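Local coordinates for protein transcriptional regulator, IclR family (Ruegeria sp. TM1040, PDB 3R4K) that probably regulates transcription as an IclR-family protein, binding DNA through a helix-turn-helix domain and sensing a signal through a GAF-like C-terminal domain, at residues Glu92-Thr97 and Leu214-Pro219; Thr98-Leu103 and Ser110-Tyr115; Ala141-Ser146 and Ala175-Val180; Thr183-Ser188 and His197-Pro202. All coordinates share one frame; numbering follows the deposited sequence.

Contact 1: residues Glu92-Thr97 and Leu214-Pro219; sequences EDTGET and LAVAAP
Thr97 and Ala217 form an antiparallel hydrogen-bonded pair where the chain leaves helix 79-94 and enters strand 97-104, beside strand 210-219 in the sheet of the GAF-clan C-terminal domain. The two bonds of the pair are unequal. Ala217 N donates to Thr97 O at 2.8 Å with a C=O...N angle of 166°, whereas the return bond from Thr97 N to Ala217 O is weak, 3.4 Å long and bent to 127° at the hydrogen. A water supplements the weak bond: it accepts from Thr97 N and donates to Ala217 O and to Glu96 OE1, the last at 2.8 Å.

The tight part centres on Glu96. A bend at chi2 (-64°) carries CD to 3.5 Å from Ala218 CB, and OE1 meets Pro219 CD tip to tip at 3.2 Å. Glu96 CB lies 3.8 Å from Val216 CG1. Packing is looser toward Thr94, whose OG1 approaches Val216 CG1 only to 4.1 Å; that oxygen closes an ST turn with Glu96 N and also bonds to Leu90 O. The more solvent-accessible end lies at Pro219, which is partly exposed. Outside the segments, Arg222 forms a salt bridge with Glu96 OE1, and Val123 O bonds to Thr97 OG1. An alanine at Glu96 would probably leave Arg222 without its carboxylate mate, deprive the water of one acceptor and open a gap beside Ala218 and Pro219. The chemistry implies a buried carboxylate, probably charged and balanced by Arg222, with OE1 shared between that cation and the bridging water.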
loop_
_atom_site.group_PDB
_atom_site.type_symbol
_atom_site.label_atom_id
_atom_site.label_comp_id
_atom_site.label_asym_id
_atom_site.label_seq_id
_atom_site.Cartn_x
_atom_site.Cartn_y
_atom_site.Cartn_z
ATOM N N GLU A 92 13.661 -5.552 -25.455
ATOM C CA GLU A 92 13.958 -6.634 -26.376
ATOM C C GLU A 92 12.957 -6.694 -27.515
ATOM O O GLU A 92 13.357 -6.935 -28.653
ATOM C CB GLU A 92 14.044 -7.977 -25.638
ATOM C CG GLU A 92 15.391 -8.165 -24.932
ATOM C CD GLU A 92 16.654 -7.793 -25.712
ATOM O OE1 GLU A 92 17.180 -6.679 -25.484
ATOM O OE2 GLU A 92 17.115 -8.606 -26.550
ATOM N N ASP A 93 11.682 -6.425 -27.226
ATOM C CA ASP A 93 10.614 -6.445 -28.219
ATOM C C ASP A 93 10.685 -5.263 -29.201
ATOM O O ASP A 93 10.404 -5.440 -30.392
ATOM C CB ASP A 93 9.250 -6.462 -27.521
ATOM C CG ASP A 93 8.926 -7.761 -26.792
ATOM O OD1 ASP A 93 9.505 -8.815 -27.159
ATOM O OD2 ASP A 93 8.062 -7.735 -25.880
ATOM N N THR A 94 11.072 -4.076 -28.714
ATOM C CA THR A 94 11.132 -2.848 -29.521
ATOM C C THR A 94 12.523 -2.572 -30.092
ATOM O O THR A 94 12.650 -1.816 -31.065
ATOM C CB THR A 94 10.689 -1.646 -28.680
ATOM O OG1 THR A 94 11.593 -1.487 -27.580
ATOM C CG2 THR A 94 9.259 -1.780 -28.167
ATOM N N GLY A 95 13.551 -3.135 -29.463
ATOM C CA GLY A 95 14.934 -2.896 -29.871
ATOM C C GLY A 95 15.442 -1.530 -29.449
ATOM O O GLY A 95 16.526 -1.101 -29.856
ATOM N N GLU A 96 14.672 -0.862 -28.573
ATOM C CA GLU A 96 14.941 0.490 -28.101
ATOM C C GLU A 96 15.037 0.596 -26.573
ATOM O O GLU A 96 14.717 -0.346 -25.863
ATOM C CB GLU A 96 13.852 1.434 -28.629
ATOM C CG GLU A 96 13.729 1.430 -30.146
ATOM C CD GLU A 96 14.921 1.919 -30.952
ATOM O OE1 GLU A 96 15.848 2.516 -30.359
ATOM O OE2 GLU A 96 14.897 1.752 -32.191
ATOM N N THR A 97 15.521 1.751 -26.080
ATOM C CA THR A 97 15.672 2.044 -24.657
ATOM C C THR A 97 14.306 2.267 -24.044
ATOM O O THR A 97 13.501 3.017 -24.593
ATOM C CB THR A 97 16.576 3.280 -24.477
ATOM O OG1 THR A 97 17.844 2.984 -25.073
ATOM C CG2 THR A 97 16.743 3.700 -22.991
ATOM N N LEU A 214 5.581 4.779 -18.279
ATOM C CA LEU A 214 6.450 3.797 -18.900
ATOM C C LEU A 214 6.697 4.258 -20.338
ATOM O O LEU A 214 5.734 4.551 -21.058
ATOM C CB LEU A 214 5.816 2.396 -18.833
ATOM C CG LEU A 214 6.633 1.270 -19.446
ATOM C CD1 LEU A 214 7.942 1.095 -18.723
ATOM C CD2 LEU A 214 5.852 -0.012 -19.465
ATOM N N ALA A 215 7.971 4.386 -20.744
ATOM C CA ALA A 215 8.282 4.927 -22.062
ATOM C C ALA A 215 9.282 4.123 -22.852
ATOM O O ALA A 215 10.062 3.354 -22.287
ATOM C CB ALA A 215 8.796 6.349 -21.922
ATOM N N VAL A 216 9.268 4.352 -24.186
ATOM C CA VAL A 216 10.186 3.798 -25.188
ATOM C C VAL A 216 10.829 4.993 -25.893
ATOM O O VAL A 216 10.110 5.753 -26.538
ATOM C CB VAL A 216 9.459 2.828 -26.181
ATOM C CG1 VAL A 216 10.373 2.404 -27.338
ATOM C CG2 VAL A 216 8.921 1.607 -25.445
ATOM N N ALA A 217 12.148 5.192 -25.719
ATOM C CA ALA A 217 12.930 6.281 -26.336
ATOM C C ALA A 217 13.736 5.724 -27.475
ATOM O O ALA A 217 14.522 4.790 -27.293
ATOM C CB ALA A 217 13.841 6.943 -25.319
ATOM N N ALA A 218 13.535 6.270 -28.659
ATOM C CA ALA A 218 14.233 5.788 -29.839
ATOM C C ALA A 218 14.850 6.914 -30.656
ATOM O O ALA A 218 14.328 8.027 -30.652
ATOM C CB ALA A 218 13.253 5.020 -30.702
ATOM N N PRO A 219 15.921 6.652 -31.429
ATOM C CA PRO A 219 16.413 7.690 -32.343
ATOM C C PRO A 219 15.387 7.913 -33.450
ATOM O O PRO A 219 14.750 6.961 -33.922
ATOM C CB PRO A 219 17.706 7.087 -32.907
ATOM C CG PRO A 219 17.979 5.876 -32.095
ATOM C CD PRO A 219 16.674 5.398 -31.607
HETATM O O HOH W 1 16.951 3.596 -27.977
#

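Contact 2: residues Thr98-Leu103 and Ser110-Tyr115; sequences THLSLL and SLSHAY
The imidazoles of His99 and His113 rise from the same face of an antiparallel beta hairpin, strands 97-104 and 107-114, where His99 CB and His113 CB lie 3.8 Å apart. His99 ND1 lies 3.1 Å from Ser110 OG in a weak hydrogen bond bent to 124°; chi1 (61°) sets the CG of His99 between the backbone N and the carbonyl carbon. His113 CD2 sits 3.6 Å above one face of the Tyr115 ring, offset toward the rim, while His113 ND1 bonds to Asp127.

The hairpin carries a classic beta bulge: Leu111 and Ser112 both face Leu100. Leu100 O receives Leu111 N at 2.9 Å and, weakly, Ser112 N at 3.5 Å, and Leu100 N donates back to Ser112 O. Beyond it, Thr98 and Ala114 return to a regular pair bonded in both directions. Thr98, Leu100, Ser112 and Ala114 share the face turned to helix 79-94, from which Ser91 OG reaches Thr98 OG1 and Ser83 OG reaches Ser112 OG; Ser112 OG is also 3.5 Å from Leu100 CB. At the bulge itself, Leu111 crosses Leu102 at about a right angle, with Leu111 CD1 lying 3.9 Å from Leu102 CD1.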
loop_
_atom_site.group_PDB
_atom_site.type_symbol
_atom_site.label_atom_id
_atom_site.label_comp_id
_atom_site.label_asym_id
_atom_site.label_seq_id
_atom_site.Cartn_x
_atom_site.Cartn_y
_atom_site.Cartn_z
ATOM N N THR A 98 14.053 1.627 -22.904
ATOM C CA THR A 98 12.797 1.780 -22.176
ATOM C C THR A 98 13.089 2.390 -20.806
ATOM O O THR A 98 14.169 2.172 -20.266
ATOM C CB THR A 98 12.059 0.442 -22.082
ATOM O OG1 THR A 98 12.912 -0.500 -21.438
ATOM C CG2 THR A 98 11.644 -0.097 -23.447
ATOM N N HIS A 99 12.158 3.173 -20.261
ATOM C CA HIS A 99 12.362 3.756 -18.942
ATOM C C HIS A 99 11.058 4.021 -18.206
ATOM O O HIS A 99 10.024 4.308 -18.813
ATOM C CB HIS A 99 13.233 5.029 -18.975
ATOM C CG HIS A 99 12.701 6.164 -19.781
ATOM N ND1 HIS A 99 12.172 7.296 -19.172
ATOM C CD2 HIS A 99 12.710 6.348 -21.124
ATOM C CE1 HIS A 99 11.831 8.106 -20.162
ATOM N NE2 HIS A 99 12.143 7.579 -21.358
ATOM N N LEU A 100 11.121 3.885 -16.878
ATOM C CA LEU A 100 10.023 4.152 -15.969
ATOM C C LEU A 100 10.338 5.425 -15.205
ATOM O O LEU A 100 11.410 5.559 -14.611
ATOM C CB LEU A 100 9.767 2.966 -15.006
ATOM C CG LEU A 100 8.682 3.162 -13.920
ATOM C CD1 LEU A 100 7.268 3.318 -14.524
ATOM C CD2 LEU A 100 8.759 2.048 -12.858
ATOM N N SER A 101 9.418 6.378 -15.261
ATOM C CA SER A 101 9.560 7.632 -14.530
ATOM C C SER A 101 8.430 7.715 -13.514
ATOM O O SER A 101 7.310 7.235 -13.773
ATOM C CB SER A 101 9.587 8.831 -15.472
ATOM O OG SER A 101 8.417 8.888 -16.266
ATOM N N LEU A 102 8.750 8.239 -12.318
ATOM C CA LEU A 102 7.763 8.324 -11.244
ATOM C C LEU A 102 7.622 9.724 -10.721
ATOM O O LEU A 102 8.590 10.480 -10.679
ATOM C CB LEU A 102 8.125 7.396 -10.070
ATOM C CG LEU A 102 8.171 5.904 -10.328
ATOM C CD1 LEU A 102 8.809 5.186 -9.147
ATOM C CD2 LEU A 102 6.785 5.339 -10.610
ATOM N N LEU A 103 6.411 10.051 -10.264
ATOM C CA LEU A 103 6.142 11.333 -9.633
ATOM C C LEU A 103 6.819 11.360 -8.264
ATOM O O LEU A 103 6.594 10.469 -7.440
ATOM C CB LEU A 103 4.637 11.595 -9.507
ATOM C CG LEU A 103 3.945 12.141 -10.748
ATOM C CD1 LEU A 103 2.453 12.088 -10.592
ATOM C CD2 LEU A 103 4.368 13.557 -11.030
ATOM N N SER A 110 13.027 9.976 -13.947
ATOM C CA SER A 110 13.290 8.663 -14.546
ATOM C C SER A 110 14.098 7.885 -13.530
ATOM O O SER A 110 15.185 8.326 -13.155
ATOM C CB SER A 110 14.009 8.781 -15.888
ATOM O OG SER A 110 13.939 7.559 -16.604
ATOM N N LEU A 111 13.538 6.776 -13.012
ATOM C CA LEU A 111 14.188 6.062 -11.923
ATOM C C LEU A 111 14.685 4.639 -12.252
ATOM O O LEU A 111 15.491 4.098 -11.492
ATOM C CB LEU A 111 13.244 6.056 -10.721
ATOM C CG LEU A 111 13.058 7.478 -10.103
ATOM C CD1 LEU A 111 11.877 7.528 -9.151
ATOM C CD2 LEU A 111 14.381 8.029 -9.476
ATOM N N SER A 112 14.275 4.071 -13.385
ATOM C CA SER A 112 14.742 2.758 -13.837
ATOM C C SER A 112 14.665 2.730 -15.346
ATOM O O SER A 112 13.767 3.351 -15.924
ATOM C CB SER A 112 13.974 1.594 -13.198
ATOM O OG SER A 112 12.624 1.510 -13.598
ATOM N N HIS A 113 15.657 2.091 -15.985
ATOM C CA HIS A 113 15.707 1.976 -17.437
ATOM C C HIS A 113 16.337 0.661 -17.844
ATOM O O HIS A 113 16.989 -0.001 -17.037
ATOM C CB HIS A 113 16.475 3.161 -18.072
ATOM C CG HIS A 113 17.934 3.192 -17.739
ATOM N ND1 HIS A 113 18.410 3.910 -16.648
ATOM C CD2 HIS A 113 18.982 2.574 -18.348
ATOM C CE1 HIS A 113 19.725 3.719 -16.636
ATOM N NE2 HIS A 113 20.118 2.906 -17.630
ATOM N N ALA A 114 16.176 0.306 -19.111
ATOM C CA ALA A 114 16.795 -0.864 -19.721
ATOM C C ALA A 114 17.236 -0.531 -21.142
ATOM O O ALA A 114 16.598 0.287 -21.816
ATOM C CB ALA A 114 15.838 -2.042 -19.726
ATOM N N TYR A 115 18.359 -1.129 -21.564
ATOM C CA TYR A 115 18.902 -1.005 -22.915
ATOM C C TYR A 115 18.649 -2.302 -23.670
ATOM O O TYR A 115 18.667 -3.382 -23.073
ATOM C CB TYR A 115 20.407 -0.667 -22.896
ATOM C CG TYR A 115 20.725 0.679 -22.274
ATOM C CD1 TYR A 115 20.177 1.856 -22.784
ATOM C CD2 TYR A 115 21.590 0.783 -21.195
ATOM C CE1 TYR A 115 20.462 3.094 -22.211
ATOM C CE2 TYR A 115 21.889 2.021 -20.623
ATOM C CZ TYR A 115 21.328 3.172 -21.138
ATOM O OH TYR A 115 21.627 4.388 -20.580
#

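Contact 3: residues Ala141-Ser146 and Ala175-Val180; sequences AVLAYS and AEIAEV
In the GAF-clan C-terminal domain, helix 170-183 packs on helix 137-143 and on the type I turn from Leu143 to Ser146, with Ile177 and Val180 meeting Ala144 at the centre. The CA atoms of Ala144 and Ile177 are only 4.8 Å apart, a spacing that the small Ala144 side chain permits. Its CB points at the opposing helix and lies 3.5 Å from Val180 CG1 and 3.6 Å from Ile177 O. Val180 CG2 also touches Ala144 CB and reaches Ala141 CA.

Farther along, Leu143 and Ile177 cross obliquely. Ile177 CD1, anti to CA (chi2 177°), stretches out to 3.7 Å from Leu143 CD2. Helix 148-156 adjoins this end, with Val151 touching Ile177 and Val154 touching Leu143. At the other end Ala186, on strand 186-189, touches both Ala141 and Val180, so the helices close over that edge of the sheet.

Tyr145 stands beside Val180, with Ala141 O in plane at its ring edge and Phe204 edge-to-face with it. Val142 O accepts from Tyr145 N at 3.3 Å and from Ser146 OG at 2.9 Å; the two donors come from opposite faces of its carbonyl plane, the hydroxyl 46° out of it.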
loop_
_atom_site.group_PDB
_atom_site.type_symbol
_atom_site.label_atom_id
_atom_site.label_comp_id
_atom_site.label_asym_id
_atom_site.label_seq_id
_atom_site.Cartn_x
_atom_site.Cartn_y
_atom_site.Cartn_z
ATOM N N ALA A 141 1.989 12.078 -20.786
ATOM C CA ALA A 141 1.206 10.922 -20.326
ATOM C C ALA A 141 0.724 11.136 -18.873
ATOM O O ALA A 141 -0.428 10.846 -18.576
ATOM C CB ALA A 141 2.035 9.639 -20.427
ATOM N N VAL A 142 1.602 11.682 -17.993
ATOM C CA VAL A 142 1.332 11.956 -16.572
ATOM C C VAL A 142 0.394 13.162 -16.445
ATOM O O VAL A 142 -0.538 13.107 -15.661
ATOM C CB VAL A 142 2.646 12.142 -15.750
ATOM C CG1 VAL A 142 2.362 12.597 -14.319
ATOM C CG2 VAL A 142 3.473 10.861 -15.732
ATOM N N LEU A 143 0.642 14.242 -17.200
ATOM C CA LEU A 143 -0.171 15.466 -17.185
ATOM C C LEU A 143 -1.607 15.187 -17.623
ATOM O O LEU A 143 -2.545 15.705 -17.026
ATOM C CB LEU A 143 0.456 16.518 -18.116
ATOM C CG LEU A 143 0.430 17.962 -17.635
ATOM C CD1 LEU A 143 1.004 18.098 -16.222
ATOM C CD2 LEU A 143 1.193 18.853 -18.585
ATOM N N ALA A 144 -1.772 14.340 -18.642
ATOM C CA ALA A 144 -3.074 14.004 -19.200
ATOM C C ALA A 144 -4.007 13.308 -18.188
ATOM O O ALA A 144 -5.231 13.377 -18.342
ATOM C CB ALA A 144 -2.895 13.125 -20.418
ATOM N N TYR A 145 -3.441 12.672 -17.150
ATOM C CA TYR A 145 -4.232 11.969 -16.144
ATOM C C TYR A 145 -4.036 12.542 -14.740
ATOM O O TYR A 145 -4.390 11.898 -13.744
ATOM C CB TYR A 145 -3.918 10.475 -16.203
ATOM C CG TYR A 145 -4.440 9.864 -17.483
ATOM C CD1 TYR A 145 -5.786 9.559 -17.627
ATOM C CD2 TYR A 145 -3.608 9.678 -18.584
ATOM C CE1 TYR A 145 -6.282 9.018 -18.806
ATOM C CE2 TYR A 145 -4.093 9.138 -19.774
ATOM C CZ TYR A 145 -5.432 8.799 -19.875
ATOM O OH TYR A 145 -5.924 8.231 -21.018
ATOM N N SER A 146 -3.550 13.791 -14.679
ATOM C CA SER A 146 -3.363 14.550 -13.456
ATOM C C SER A 146 -4.602 15.435 -13.193
ATOM O O SER A 146 -5.445 15.618 -14.087
ATOM C CB SER A 146 -2.098 15.395 -13.550
ATOM O OG SER A 146 -0.952 14.618 -13.241
ATOM N N ALA A 175 -4.052 20.800 -25.994
ATOM C CA ALA A 175 -4.588 20.097 -27.161
ATOM C C ALA A 175 -3.985 18.687 -27.247
ATOM O O ALA A 175 -4.710 17.720 -27.507
ATOM C CB ALA A 175 -4.290 20.890 -28.427
ATOM N N GLU A 176 -2.669 18.581 -26.964
ATOM C CA GLU A 176 -1.929 17.322 -26.946
ATOM C C GLU A 176 -2.410 16.435 -25.782
ATOM O O GLU A 176 -2.692 15.260 -26.012
ATOM C CB GLU A 176 -0.406 17.589 -26.870
ATOM C CG GLU A 176 0.460 16.477 -27.463
ATOM C CD GLU A 176 0.313 16.142 -28.941
ATOM O OE1 GLU A 176 -0.081 17.029 -29.737
ATOM O OE2 GLU A 176 0.620 14.981 -29.303
ATOM N N ILE A 177 -2.578 17.028 -24.572
ATOM C CA ILE A 177 -3.102 16.384 -23.355
ATOM C C ILE A 177 -4.435 15.692 -23.665
ATOM O O ILE A 177 -4.615 14.529 -23.294
ATOM C CB ILE A 177 -3.243 17.425 -22.202
ATOM C CG1 ILE A 177 -1.887 17.703 -21.535
ATOM C CG2 ILE A 177 -4.297 17.033 -21.158
ATOM C CD1 ILE A 177 -1.963 18.730 -20.473
ATOM N N ALA A 178 -5.351 16.399 -24.352
ATOM C CA ALA A 178 -6.679 15.896 -24.689
ATOM C C ALA A 178 -6.599 14.676 -25.603
ATOM O O ALA A 178 -7.369 13.725 -25.423
ATOM C CB ALA A 178 -7.510 16.994 -25.330
ATOM N N GLU A 179 -5.634 14.678 -26.538
ATOM C CA GLU A 179 -5.424 13.568 -27.469
ATOM C C GLU A 179 -4.855 12.324 -26.736
ATOM O O GLU A 179 -5.252 11.197 -27.059
ATOM C CB GLU A 179 -4.514 14.012 -28.643
ATOM C CG GLU A 179 -4.583 13.116 -29.880
ATOM C CD GLU A 179 -5.918 12.773 -30.537
ATOM O OE1 GLU A 179 -6.972 13.358 -30.184
ATOM O OE2 GLU A 179 -5.898 11.886 -31.419
ATOM N N VAL A 180 -3.965 12.544 -25.729
ATOM C CA VAL A 180 -3.356 11.475 -24.926
ATOM C C VAL A 180 -4.435 10.860 -24.003
ATOM O O VAL A 180 -4.495 9.629 -23.895
ATOM C CB VAL A 180 -2.025 11.852 -24.187
ATOM C CG1 VAL A 180 -1.878 13.302 -23.803
ATOM C CG2 VAL A 180 -1.667 10.895 -23.051
#

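Contact 4: residues Thr183-Ser188 and His197-Pro202; sequences TGLAQS and HSHAVP
Gln187 touches two histidines of the neighbouring strand in different ways. By hydrogen bonding, His197 NE2 donates to Gln187 OE1 at 2.9 Å with 149° at the hydrogen, the acceptor lying in the imidazole plane. By stacking, the same side chain runs alongside His199 and points the same way: its amide is 20° from parallel to that ring, and Gln187 CG makes a CH-pi contact 3.7 Å from the ring centroid. The chain beyond CG is extended (chi2 -176°), which carries CD across the imidazole. An alanine at Gln187 would probably leave His197 NE2 without its acceptor and one face of His199 uncovered, with that ring freer to turn.

Backbone bonding defines a beta hairpin, strands 186-189 and 196-204, on the outer edge of the domain's antiparallel sheet. Ala186 and Ala200 exchange bonds of 2.8 Å each way, Ala186 N to Ala200 O and Ala200 N to Ala186 O, and Ser188 pairs with Ser198; Gln187 and His199 form the non-hydrogen-bonded pair between them.

Apolar contacts follow Gly184, where the chain leaves helix 170-183. Leu185 CD1 meets Val201 CG1 at 3.8 Å, and Leu185 CD2 lies at the edge of the His199 ring, 4.0 Å from His199 CD2. Helix 225-245 adjoins His199 through Ile231, Pro232 and Leu235.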
loop_
_atom_site.group_PDB
_atom_site.type_symbol
_atom_site.label_atom_id
_atom_site.label_comp_id
_atom_site.label_asym_id
_atom_site.label_seq_id
_atom_site.Cartn_x
_atom_site.Cartn_y
_atom_site.Cartn_z
ATOM N N THR A 183 -6.588 8.577 -26.292
ATOM C CA THR A 183 -5.946 7.387 -26.865
ATOM C C THR A 183 -5.173 6.533 -25.849
ATOM O O THR A 183 -4.882 5.375 -26.146
ATOM C CB THR A 183 -5.008 7.799 -28.007
ATOM O OG1 THR A 183 -3.939 8.591 -27.485
ATOM C CG2 THR A 183 -5.733 8.550 -29.125
ATOM N N GLY A 184 -4.850 7.091 -24.685
ATOM C CA GLY A 184 -4.119 6.387 -23.630
ATOM C C GLY A 184 -2.625 6.227 -23.882
ATOM O O GLY A 184 -1.961 5.445 -23.189
ATOM N N LEU A 185 -2.087 6.969 -24.877
ATOM C CA LEU A 185 -0.680 6.942 -25.291
ATOM C C LEU A 185 -0.216 8.333 -25.751
ATOM O O LEU A 185 -0.938 9.028 -26.479
ATOM C CB LEU A 185 -0.480 5.915 -26.427
ATOM C CG LEU A 185 0.963 5.545 -26.771
ATOM C CD1 LEU A 185 1.096 4.069 -26.970
ATOM C CD2 LEU A 185 1.420 6.254 -28.018
ATOM N N ALA A 186 1.001 8.717 -25.328
ATOM C CA ALA A 186 1.629 9.993 -25.667
ATOM C C ALA A 186 2.857 9.777 -26.541
ATOM O O ALA A 186 3.589 8.800 -26.372
ATOM C CB ALA A 186 2.018 10.748 -24.398
ATOM N N GLN A 187 3.080 10.709 -27.470
ATOM C CA GLN A 187 4.233 10.738 -28.362
ATOM C C GLN A 187 4.892 12.121 -28.312
ATOM O O GLN A 187 4.195 13.127 -28.167
ATOM C CB GLN A 187 3.831 10.383 -29.793
ATOM C CG GLN A 187 3.981 8.905 -30.111
ATOM C CD GLN A 187 3.656 8.613 -31.556
ATOM O OE1 GLN A 187 4.437 8.885 -32.479
ATOM N NE2 GLN A 187 2.480 8.064 -31.790
ATOM N N SER A 188 6.236 12.166 -28.389
ATOM C CA SER A 188 7.013 13.410 -28.383
ATOM C C SER A 188 8.286 13.238 -29.193
ATOM O O SER A 188 9.043 12.293 -28.971
ATOM C CB SER A 188 7.339 13.863 -26.963
ATOM O OG SER A 188 8.126 15.043 -26.949
ATOM N N HIS A 197 12.728 10.195 -30.562
ATOM C CA HIS A 197 11.291 9.968 -30.722
ATOM C C HIS A 197 10.833 9.042 -29.601
ATOM O O HIS A 197 11.245 7.881 -29.566
ATOM C CB HIS A 197 10.954 9.377 -32.108
ATOM C CG HIS A 197 9.490 9.320 -32.408
ATOM N ND1 HIS A 197 9.003 9.638 -33.666
ATOM C CD2 HIS A 197 8.449 8.994 -31.607
ATOM C CE1 HIS A 197 7.694 9.475 -33.595
ATOM N NE2 HIS A 197 7.316 9.099 -32.372
ATOM N N SER A 198 10.015 9.558 -28.676
ATOM C CA SER A 198 9.527 8.787 -27.546
ATOM C C SER A 198 8.013 8.523 -27.597
ATOM O O SER A 198 7.243 9.313 -28.147
ATOM C CB SER A 198 9.881 9.465 -26.223
ATOM O OG SER A 198 10.484 10.746 -26.341
ATOM N N HIS A 199 7.616 7.371 -27.032
ATOM C CA HIS A 199 6.255 6.869 -26.839
ATOM C C HIS A 199 6.082 6.599 -25.359
ATOM O O HIS A 199 6.983 6.004 -24.759
ATOM C CB HIS A 199 6.029 5.567 -27.622
ATOM C CG HIS A 199 5.926 5.714 -29.100
ATOM N ND1 HIS A 199 7.052 5.868 -29.889
ATOM C CD2 HIS A 199 4.838 5.624 -29.900
ATOM C CE1 HIS A 199 6.610 5.921 -31.132
ATOM N NE2 HIS A 199 5.283 5.780 -31.186
ATOM N N ALA A 200 4.953 7.002 -24.759
ATOM C CA ALA A 200 4.739 6.750 -23.330
ATOM C C ALA A 200 3.291 6.508 -22.987
ATOM O O ALA A 200 2.391 7.059 -23.618
ATOM C CB ALA A 200 5.271 7.896 -22.492
ATOM N N VAL A 201 3.084 5.663 -21.974
ATOM C CA VAL A 201 1.774 5.309 -21.424
ATOM C C VAL A 201 1.781 5.625 -19.927
ATOM O O VAL A 201 2.821 5.452 -19.280
ATOM C CB VAL A 201 1.345 3.828 -21.697
ATOM C CG1 VAL A 201 1.072 3.591 -23.177
ATOM C CG2 VAL A 201 2.349 2.814 -21.145
ATOM N N PRO A 202 0.656 6.068 -19.336
ATOM C CA PRO A 202 0.657 6.315 -17.888
ATOM C C PRO A 202 0.584 5.010 -17.081
ATOM O O PRO A 202 0.078 3.997 -17.565
ATOM C CB PRO A 202 -0.596 7.159 -17.687
ATOM C CG PRO A 202 -1.533 6.676 -18.765
ATOM C CD PRO A 202 -0.677 6.318 -19.933
#

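Contacts 1, 2 and 4 share one antiparallel sheet, and strand 210-219 of contact 1 joins the other two. It bonds to contact 2 through Ala215 N and His99 O at 2.8 Å, and to contact 4 through Ala218 O and His197 N at 2.7 Å, both probable hydrogen bonds. Contacts 2 and 4 do not touch each other; their nearest atoms are about 6 Å apart. Contact 3 adds helices: its centre is about 9 Å from that of contact 4, with Tyr145 against Pro202, but about 21 Å from that of contact 1. It reaches contact 2 through Val142 CG1, 3.8 Å from Leu103 CD1. None of the four contacts includes a bound ligand.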